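Putative uncharacterized protein (Ustilago maydis, PDB 4GNX) is the small, RPA14-type subunit of replication protein A, the heterotrimer that binds single-stranded DNA, and pairs with the RPA32-type subunit. Local coordinates at the interface of chains A and B. Residues are numbered along the deposited sequence; one frame, centred on the assembly and turned at random. Chains: chain A, Putative uncharacterized protein; chain B, Putative uncharacterized protein.

Contact 1 and contact 2 lie about 5 Å apart, measured between the centres of their C-alpha atoms, and share A:Val99, B:Met121 and B:Arg124. They are neighbouring sides of one helix pairing, A 93-104 against B 117-135, with contact 1 widened by strand 7-8 and the short helix 107-110 of chain A. Contact 3 sits about 16 Å from contact 1 and 20 Å from contact 2, where strand 78-81 of chain A meets strand 38-50 and a loop of chain B. The two subunits are thus joined at the helices that follow their OB folds and again at their beta elements, which should limit swivelling about the helix pair.

Contact 1: the interface of chains A and B. Residues chain A 7, 99, 103, 110; chain B 63, 117, 121, 124.
Helix 117-135 of chain B enters an angle formed by strand 7-8, helix 93-104 and the short helix 107-110 of chain A, while a loop of chain B bearing B:Thr63 approaches from beyond A:Phe110. B:Arg124 carries the contact. Its extended chain passes over the CE2 and CD2 rim of the A:Phe110 ring, CD 3.5 Å from CE2, on the face that also carries the A:Ser103 hydroxyl; the backbone oxygen B:Arg124 O lies at the ring edge. Farther out, CD2 sits over the centre of the guanidinium, the two planes 27° apart. In the guanidinium plane, NH1 donates to A:Ser103 OG at 3.2 Å. That hydroxyl in turn donates to the backbone oxygen A:Val99 O, 2.6 Å away, an intrahelical link that fixes the acceptor for the arginine. On the other flank the bent B:Met121 chain lays SD 3.9 Å from A:Val99 CG1, and its CE meets A:Leu7 CD2 tip to tip. The A:Leu7 branch points that way because CG stands anti to the backbone N (chi1 -163°). B:Thr63 CG2 touches A:Phe110 CD2 at 3.9 Å. The site locks the helix that follows the RPA32-type OB fold onto the small subunit.

Contact 2: the interface of chains A and B. Residues chain A 95, 99, 102; chain B 121, 124-125.
Helix 93-104 of chain A and helix 117-135 of chain B run in the same general sense at roughly 55° to each other, with the CA atoms of A:Val99 and B:Met121 only 6.6 Å apart. Both are the helices that follow the OB folds of their subunits, the elements through which replication protein A assembles its trimer as a helix bundle. B:Leu125 puts its forked end between three chain A side chains. Its CD2 branch meets the far end of A:Ile102, 3.6 Å from CD1, the two side chains lying nearly at a right angle. The other branch, CD1, lies antiparallel alongside A:Leu95 and comes within 3.7 Å of its CD1 methyl. Between these two neighbours the CG2 methyl of A:Val99 rests against the root of the fork, 3.8 Å from B:Leu125 CG. The valine divides its two methyls between partners: with CG1 anti to the backbone N (chi1 172°), CG1 faces the B:Met121 sulfur and the B:Arg124 chain, leaving CG2 for the leucine. The B:Leu125 fork is carried outward with CG anti to its carbonyl carbon; CD1 continues the extended line (chi2 178°) toward A:Leu95, and CD2 turns off toward A:Ile102. One turn earlier, B:Met121 uses its CB rather than its sulfur to approach A:Leu95, 4.0 Å from the branch carbon CG.

Contact 3: the interface of chains A and B. Residues chain A 78-80; chain B 46, 88.
B:Asn88, on the chain B loop before strand 90-100, reaches strand 78-81 of chain A and makes the tight part of this contact. Its amide ND2 donates to the backbone oxygen A:Ile79 O at 2.9 Å, fairly straight at 154°. The acceptor lies near the plane of the asparagine amide, whereas the donor stands above the carbonyl plane of the isoleucine. With CG anti to the backbone N (chi1 -164°), the asparagine amide is presented toward the strand. The backbone oxygen B:Asn88 O sits over the face of the A:Arg80 guanidinium, probably favourable electrostatically, although the NE hydrogen points elsewhere. Within chain B, a bent bond from B:Arg46 NH1 to B:Asn88 OD1, 2.8 Å long and tilted from the guanidinium plane, may help hold the amide's rotation. A:Gln78 forms the looser side. Its amide stacks on that of B:Asn88, the planes 12° apart and the carbons A:Gln78 CD and B:Asn88 CG separated by 4.1 Å. A:Gln78 and B:Arg46 lie antiparallel, one alongside the other, their flat groups slightly tilted and NH1 3.8 Å from A:Gln78 CG. This polar patch gives the two subunits a second hold away from their helices and probably limits how far one OB fold can shift against the other.

Contact 1: the interface of chains A and B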
loop_
_atom_site.group_PDB
_atom_site.type_symbol
_atom_site.label_atom_id
_atom_site.label_comp_id
_atom_site.label_asym_id
_atom_site.label_seq_id
_atom_site.Cartn_x
_atom_site.Cartn_y
_atom_site.Cartn_z
ATOM N N LEU A 7 -9.906 -16.007 -13.976
ATOM C CA LEU A 7 -8.846 -15.235 -14.643
ATOM C C LEU A 7 -7.661 -16.129 -14.682
ATOM O O LEU A 7 -7.122 -16.478 -13.631
ATOM C CB LEU A 7 -8.475 -14.003 -13.821
ATOM C CG LEU A 7 -7.709 -12.890 -14.513
ATOM C CD1 LEU A 7 -8.509 -12.286 -15.666
ATOM C CD2 LEU A 7 -7.328 -11.833 -13.492
ATOM N N VAL A 99 -2.112 -11.178 -9.642
ATOM C CA VAL A 99 -3.523 -11.176 -9.405
ATOM C C VAL A 99 -4.089 -12.536 -9.777
ATOM O O VAL A 99 -4.951 -13.061 -9.079
ATOM C CB VAL A 99 -4.162 -10.056 -10.200
ATOM C CG1 VAL A 99 -5.690 -10.130 -10.144
ATOM C CG2 VAL A 99 -3.640 -8.745 -9.646
ATOM N N SER A 103 -5.887 -14.559 -6.916
ATOM C CA SER A 103 -7.293 -14.883 -7.146
ATOM C C SER A 103 -7.536 -16.384 -7.056
ATOM O O SER A 103 -8.564 -16.805 -6.524
ATOM C CB SER A 103 -7.798 -14.352 -8.489
ATOM O OG SER A 103 -7.553 -12.953 -8.648
ATOM N N PHE A 110 -13.551 -15.148 -5.464
ATOM C CA PHE A 110 -13.538 -15.164 -6.931
ATOM C C PHE A 110 -14.272 -16.344 -7.579
ATOM O O PHE A 110 -14.348 -16.454 -8.805
ATOM C CB PHE A 110 -12.114 -15.054 -7.421
ATOM C CG PHE A 110 -11.398 -13.820 -6.917
ATOM C CD1 PHE A 110 -10.452 -13.917 -5.893
ATOM C CD2 PHE A 110 -11.678 -12.549 -7.450
ATOM C CE1 PHE A 110 -9.792 -12.781 -5.422
ATOM C CE2 PHE A 110 -11.024 -11.420 -6.967
ATOM C CZ PHE A 110 -10.080 -11.533 -5.962
ATOM N N THR B 63 -16.867 -12.950 -11.380
ATOM C CA THR B 63 -17.134 -13.669 -10.141
ATOM C C THR B 63 -18.628 -13.897 -9.889
ATOM O O THR B 63 -19.015 -14.766 -9.094
ATOM C CB THR B 63 -16.474 -12.995 -8.919
ATOM O OG1 THR B 63 -17.341 -11.980 -8.371
ATOM C CG2 THR B 63 -15.127 -12.409 -9.286
ATOM N N TYR B 117 -6.614 -0.572 -17.528
ATOM C CA TYR B 117 -6.868 -1.941 -17.103
ATOM C C TYR B 117 -6.243 -2.269 -15.755
ATOM O O TYR B 117 -6.791 -3.068 -15.002
ATOM C CB TYR B 117 -6.371 -2.935 -18.151
ATOM C CG TYR B 117 -6.809 -4.319 -17.849
ATOM C CD1 TYR B 117 -8.127 -4.702 -18.068
ATOM C CD2 TYR B 117 -5.931 -5.236 -17.298
ATOM C CE1 TYR B 117 -8.562 -5.974 -17.766
ATOM C CE2 TYR B 117 -6.346 -6.513 -16.990
ATOM C CZ TYR B 117 -7.670 -6.883 -17.231
ATOM O OH TYR B 117 -8.132 -8.157 -16.934
ATOM N N MET B 121 -7.192 -4.676 -12.096
ATOM C CA MET B 121 -6.316 -5.535 -11.332
ATOM C C MET B 121 -6.183 -5.034 -9.913
ATOM O O MET B 121 -6.315 -5.799 -8.972
ATOM C CB MET B 121 -4.964 -5.664 -12.024
ATOM C CG MET B 121 -5.095 -6.231 -13.429
ATOM S SD MET B 121 -5.649 -7.951 -13.381
ATOM C CE MET B 121 -7.402 -7.896 -13.743
ATOM N N ARG B 124 -9.153 -6.050 -7.588
ATOM C CA ARG B 124 -9.264 -7.384 -7.026
ATOM C C ARG B 124 -8.430 -7.484 -5.760
ATOM O O ARG B 124 -8.856 -8.073 -4.747
ATOM C CB ARG B 124 -8.800 -8.428 -8.014
ATOM C CG ARG B 124 -9.794 -8.697 -9.121
ATOM C CD ARG B 124 -9.509 -10.012 -9.798
ATOM N NE ARG B 124 -10.721 -10.491 -10.457
ATOM C CZ ARG B 124 -10.959 -11.756 -10.798
ATOM N NH1 ARG B 124 -10.070 -12.705 -10.537
ATOM N NH2 ARG B 124 -12.104 -12.062 -11.396
#

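Contact 2: the interface of chains A and B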
loop_
_atom_site.group_PDB
_atom_site.type_symbol
_atom_site.label_atom_id
_atom_site.label_comp_id
_atom_site.label_asym_id
_atom_site.label_seq_id
_atom_site.Cartn_x
_atom_site.Cartn_y
_atom_site.Cartn_z
ATOM N N LEU A 95 1.971 -7.385 -12.660
ATOM C CA LEU A 95 0.841 -7.180 -11.777
ATOM C C LEU A 95 -0.181 -8.252 -12.063
ATOM O O LEU A 95 -0.705 -8.878 -11.137
ATOM C CB LEU A 95 0.213 -5.799 -11.969
ATOM C CG LEU A 95 -1.030 -5.488 -11.114
ATOM C CD1 LEU A 95 -0.972 -6.148 -9.743
ATOM C CD2 LEU A 95 -1.178 -3.979 -10.973
ATOM N N VAL A 99 -2.112 -11.178 -9.642
ATOM C CA VAL A 99 -3.523 -11.176 -9.405
ATOM C C VAL A 99 -4.089 -12.536 -9.777
ATOM O O VAL A 99 -4.951 -13.061 -9.079
ATOM C CB VAL A 99 -4.162 -10.056 -10.200
ATOM C CG1 VAL A 99 -5.690 -10.130 -10.144
ATOM C CG2 VAL A 99 -3.640 -8.745 -9.646
ATOM N N ILE A 102 -3.126 -14.886 -6.939
ATOM C CA ILE A 102 -3.808 -14.524 -5.681
ATOM C C ILE A 102 -5.290 -14.854 -5.761
ATOM O O ILE A 102 -5.878 -15.362 -4.797
ATOM C CB ILE A 102 -3.633 -13.035 -5.328
ATOM C CG1 ILE A 102 -2.209 -12.764 -4.864
ATOM C CG2 ILE A 102 -4.521 -12.654 -4.171
ATOM C CD1 ILE A 102 -1.796 -11.302 -4.869
ATOM N N MET B 121 -7.192 -4.676 -12.096
ATOM C CA MET B 121 -6.316 -5.535 -11.332
ATOM C C MET B 121 -6.183 -5.034 -9.913
ATOM O O MET B 121 -6.315 -5.799 -8.972
ATOM C CB MET B 121 -4.964 -5.664 -12.024
ATOM C CG MET B 121 -5.095 -6.231 -13.429
ATOM S SD MET B 121 -5.649 -7.951 -13.381
ATOM C CE MET B 121 -7.402 -7.896 -13.743
ATOM N N ARG B 124 -9.153 -6.050 -7.588
ATOM C CA ARG B 124 -9.264 -7.384 -7.026
ATOM C C ARG B 124 -8.430 -7.484 -5.760
ATOM O O ARG B 124 -8.856 -8.073 -4.747
ATOM C CB ARG B 124 -8.800 -8.428 -8.014
ATOM C CG ARG B 124 -9.794 -8.697 -9.121
ATOM C CD ARG B 124 -9.509 -10.012 -9.798
ATOM N NE ARG B 124 -10.721 -10.491 -10.457
ATOM C CZ ARG B 124 -10.959 -11.756 -10.798
ATOM N NH1 ARG B 124 -10.070 -12.705 -10.537
ATOM N NH2 ARG B 124 -12.104 -12.062 -11.396
ATOM N N LEU B 125 -7.250 -6.870 -5.807
ATOM C CA LEU B 125 -6.321 -6.912 -4.687
ATOM C C LEU B 125 -6.859 -6.129 -3.516
ATOM O O LEU B 125 -6.608 -6.459 -2.358
ATOM C CB LEU B 125 -4.947 -6.398 -5.100
ATOM C CG LEU B 125 -4.249 -7.220 -6.194
ATOM C CD1 LEU B 125 -2.917 -6.607 -6.587
ATOM C CD2 LEU B 125 -4.046 -8.668 -5.768
#

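Contact 3: the interface of chains A and B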
loop_
_atom_site.group_PDB
_atom_site.type_symbol
_atom_site.label_atom_id
_atom_site.label_comp_id
_atom_site.label_asym_id
_atom_site.label_seq_id
_atom_site.Cartn_x
_atom_site.Cartn_y
_atom_site.Cartn_z
ATOM N N GLN A 78 -16.248 -13.019 -26.203
ATOM C CA GLN A 78 -16.165 -11.554 -26.167
ATOM C C GLN A 78 -14.744 -11.074 -26.036
ATOM O O GLN A 78 -13.856 -11.831 -25.698
ATOM C CB GLN A 78 -17.010 -10.952 -25.043
ATOM C CG GLN A 78 -18.450 -10.655 -25.445
ATOM C CD GLN A 78 -18.621 -9.500 -26.459
ATOM O OE1 GLN A 78 -19.609 -8.741 -26.396
ATOM N NE2 GLN A 78 -17.678 -9.376 -27.413
ATOM N N ILE A 79 -14.516 -9.805 -26.322
ATOM C CA ILE A 79 -13.158 -9.279 -26.282
ATOM C C ILE A 79 -13.132 -7.800 -25.824
ATOM O O ILE A 79 -13.932 -6.980 -26.294
ATOM C CB ILE A 79 -12.425 -9.464 -27.647
ATOM C CG1 ILE A 79 -12.384 -10.944 -28.121
ATOM C CG2 ILE A 79 -11.016 -8.912 -27.557
ATOM C CD1 ILE A 79 -13.441 -11.364 -29.149
ATOM N N ARG A 80 -12.194 -7.490 -24.923
ATOM C CA ARG A 80 -12.004 -6.167 -24.322
ATOM C C ARG A 80 -10.638 -5.506 -24.648
ATOM O O ARG A 80 -9.599 -6.116 -24.453
ATOM C CB ARG A 80 -12.122 -6.320 -22.809
ATOM C CG ARG A 80 -13.094 -5.370 -22.136
ATOM C CD ARG A 80 -12.943 -3.910 -22.592
ATOM N NE ARG A 80 -13.312 -3.693 -24.009
ATOM C CZ ARG A 80 -13.757 -2.551 -24.547
ATOM N NH1 ARG A 80 -13.939 -1.450 -23.815
ATOM N NH2 ARG A 80 -14.040 -2.526 -25.843
ATOM N N ARG B 46 -22.882 -5.454 -19.426
ATOM C CA ARG B 46 -23.297 -6.458 -20.380
ATOM C C ARG B 46 -24.650 -6.165 -21.013
ATOM O O ARG B 46 -24.917 -6.606 -22.133
ATOM C CB ARG B 46 -23.340 -7.818 -19.712
ATOM C CG ARG B 46 -21.972 -8.375 -19.430
ATOM C CD ARG B 46 -21.139 -8.622 -20.678
ATOM N NE ARG B 46 -19.868 -9.234 -20.305
ATOM C CZ ARG B 46 -18.776 -9.242 -21.057
ATOM N NH1 ARG B 46 -18.773 -8.666 -22.262
ATOM N NH2 ARG B 46 -17.681 -9.835 -20.593
ATOM N N ASN B 88 -19.931 -4.069 -22.802
ATOM C CA ASN B 88 -18.614 -4.640 -22.983
ATOM C C ASN B 88 -17.474 -3.662 -22.611
ATOM O O ASN B 88 -16.403 -3.649 -23.228
ATOM C CB ASN B 88 -18.486 -5.190 -24.403
ATOM C CG ASN B 88 -17.312 -6.128 -24.563
ATOM O OD1 ASN B 88 -17.001 -6.946 -23.672
ATOM N ND2 ASN B 88 -16.643 -6.019 -25.713
#